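Local structure of CofB (Escherichia coli, 5AX6) at residues 349-354 with 477-482. The protein is the minor pilin of the type IVb CFA/III pilus of enterotoxigenic Escherichia coli and, as a homotrimer, probably takes part in pilus assembly. Residues are numbered along the deposited sequence; the frame is centred on the assembly and turned at random.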
# COMPACT_ATOMS: atom_id res chain seq x y z
N THR A 349 -4.39 20.30 25.82
CA THR A 349 -4.12 21.31 26.84
C THR A 349 -5.31 22.25 26.87
O THR A 349 -5.82 22.64 25.82
CB THR A 349 -2.83 22.08 26.55
OG1 THR A 349 -1.76 21.14 26.43
CG2 THR A 349 -2.50 23.08 27.66
N ILE A 350 -5.75 22.58 28.08
CA ILE A 350 -6.87 23.48 28.28
C ILE A 350 -6.49 24.53 29.32
O ILE A 350 -5.96 24.19 30.36
CB ILE A 350 -8.12 22.71 28.78
CG1 ILE A 350 -8.59 21.71 27.73
CG2 ILE A 350 -9.23 23.66 29.16
CD1 ILE A 350 -9.49 20.58 28.29
N TYR A 351 -6.73 25.81 29.02
CA TYR A 351 -6.53 26.86 30.02
C TYR A 351 -7.84 27.12 30.75
O TYR A 351 -8.89 27.29 30.12
CB TYR A 351 -6.02 28.16 29.36
CG TYR A 351 -5.90 29.31 30.36
CD1 TYR A 351 -4.71 29.55 31.04
CD2 TYR A 351 -6.98 30.13 30.64
CE1 TYR A 351 -4.60 30.58 31.96
CE2 TYR A 351 -6.88 31.16 31.56
CZ TYR A 351 -5.70 31.38 32.21
OH TYR A 351 -5.58 32.40 33.12
N ALA A 352 -7.80 27.16 32.08
CA ALA A 352 -9.03 27.45 32.83
C ALA A 352 -8.71 28.04 34.18
O ALA A 352 -7.71 27.68 34.80
CB ALA A 352 -9.87 26.19 32.99
N ALA A 353 -9.54 28.98 34.61
CA ALA A 353 -9.48 29.48 35.96
C ALA A 353 -10.61 28.84 36.76
O ALA A 353 -11.61 28.39 36.20
CB ALA A 353 -9.59 30.99 35.98
N PHE A 354 -10.42 28.74 38.07
CA PHE A 354 -11.54 28.39 38.94
C PHE A 354 -12.49 29.59 38.95
O PHE A 354 -12.14 30.67 38.45
CB PHE A 354 -11.03 28.02 40.34
CG PHE A 354 -10.08 26.85 40.34
CD1 PHE A 354 -10.56 25.54 40.36
CD2 PHE A 354 -8.71 27.04 40.28
CE1 PHE A 354 -9.70 24.46 40.34
CE2 PHE A 354 -7.84 25.96 40.26
CZ PHE A 354 -8.33 24.67 40.30
N PHE A 477 -8.88 33.93 40.88
CA PHE A 477 -7.52 34.44 40.75
C PHE A 477 -6.48 33.33 40.92
O PHE A 477 -5.34 33.57 41.36
CB PHE A 477 -7.26 35.60 41.72
CG PHE A 477 -7.85 35.42 43.10
CD1 PHE A 477 -7.16 34.72 44.08
CD2 PHE A 477 -9.08 35.99 43.43
CE1 PHE A 477 -7.69 34.57 45.36
CE2 PHE A 477 -9.62 35.84 44.71
CZ PHE A 477 -8.92 35.13 45.67
N LEU A 478 -6.88 32.12 40.55
CA LEU A 478 -5.98 30.99 40.37
C LEU A 478 -6.37 30.34 39.06
O LEU A 478 -7.53 30.00 38.86
CB LEU A 478 -6.08 29.98 41.53
CG LEU A 478 -5.30 28.67 41.34
CD1 LEU A 478 -3.81 28.96 41.25
CD2 LEU A 478 -5.59 27.65 42.47
N SER A 479 -5.41 30.20 38.14
CA SER A 479 -5.73 29.54 36.89
C SER A 479 -4.71 28.45 36.61
O SER A 479 -3.60 28.49 37.14
CB SER A 479 -5.77 30.54 35.73
OG SER A 479 -4.49 31.11 35.50
N VAL A 480 -5.10 27.49 35.78
CA VAL A 480 -4.25 26.34 35.53
C VAL A 480 -4.24 25.99 34.06
O VAL A 480 -5.22 26.26 33.35
CB VAL A 480 -4.72 25.10 36.33
CG1 VAL A 480 -4.42 25.27 37.81
CG2 VAL A 480 -6.20 24.80 36.04
N ASN A 481 -3.15 25.39 33.61
CA ASN A 481 -3.12 24.66 32.36
C ASN A 481 -3.36 23.19 32.65
O ASN A 481 -2.58 22.57 33.39
CB ASN A 481 -1.79 24.87 31.63
CG ASN A 481 -1.60 26.32 31.20
OD1 ASN A 481 -0.63 26.98 31.58
ND2 ASN A 481 -2.54 26.81 30.42
N ILE A 482 -4.43 22.65 32.07
CA ILE A 482 -4.87 21.28 32.30
C ILE A 482 -4.40 20.45 31.14
O ILE A 482 -4.63 20.82 29.99
CB ILE A 482 -6.41 21.21 32.42
CG1 ILE A 482 -6.86 21.92 33.71
CG2 ILE A 482 -6.91 19.77 32.38
CD1 ILE A 482 -8.32 22.31 33.70
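Ile350 to Ala353 pair with Ser479 to Ile482 as neighbouring antiparallel strands, 341-353 and 478-487, in the four-stranded sheet of the CofB C-terminal domain. Ile350 with Ile482 and Ala352 with Val480 are hydrogen-bonded pairs, each closed by two backbone bonds. The straightest, from Ile482 N to Ile350 O, is 2.8 Å long with 178° at the hydrogen. Beyond the last bridge, Phe354 N still reaches Leu478 O over 3.3 Å.

Side chains alternate between two faces. Ile350, Ala352, Val480 and Ile482 share the apolar one, where Ala352 CB lies 4.2 Å from Ile482 CD1; the small alanine accommodates its branched neighbours, and Ile381 of strand 381-384 packs on Ala352, Val480 and Ile482. At the end of the pairing, the Phe354 ring and Leu478 run alongside each other, with CE2 of the ring 3.6 Å from Leu478 CD2. Such bulky groups suit a buried place against Ala457 of strand 452-463.

The other face is more polar. With CG anti to the backbone N (chi1 176°), the Tyr351 ring lies on the face shared with Ser479, and its OH accepts a 2.9 Å hydrogen bond from Ser479 OG. Serine suits this position because its short side chain can lie close to the ring and donate to that oxygen. Ser479 CB also packs 3.9 Å from Ala353 CB. The same phenol oxygen bonds to Phe423 O and Asn429 ND2, tying the sheet to a loop. A phenylalanine in place of Tyr351 would probably keep the ring packing but leave Ser479 OG and the Phe423 carbonyl without this partner. Thr349 and Tyr351 pack on Trp485 and Ser402 of a second subunit, so the pairing lies at a subunit interface.

The regular pairing and the apolar side turned toward strands 381-384 and 452-463 of another sheet are characteristic of two antiparallel sheets packed face to face, as in a beta sandwich.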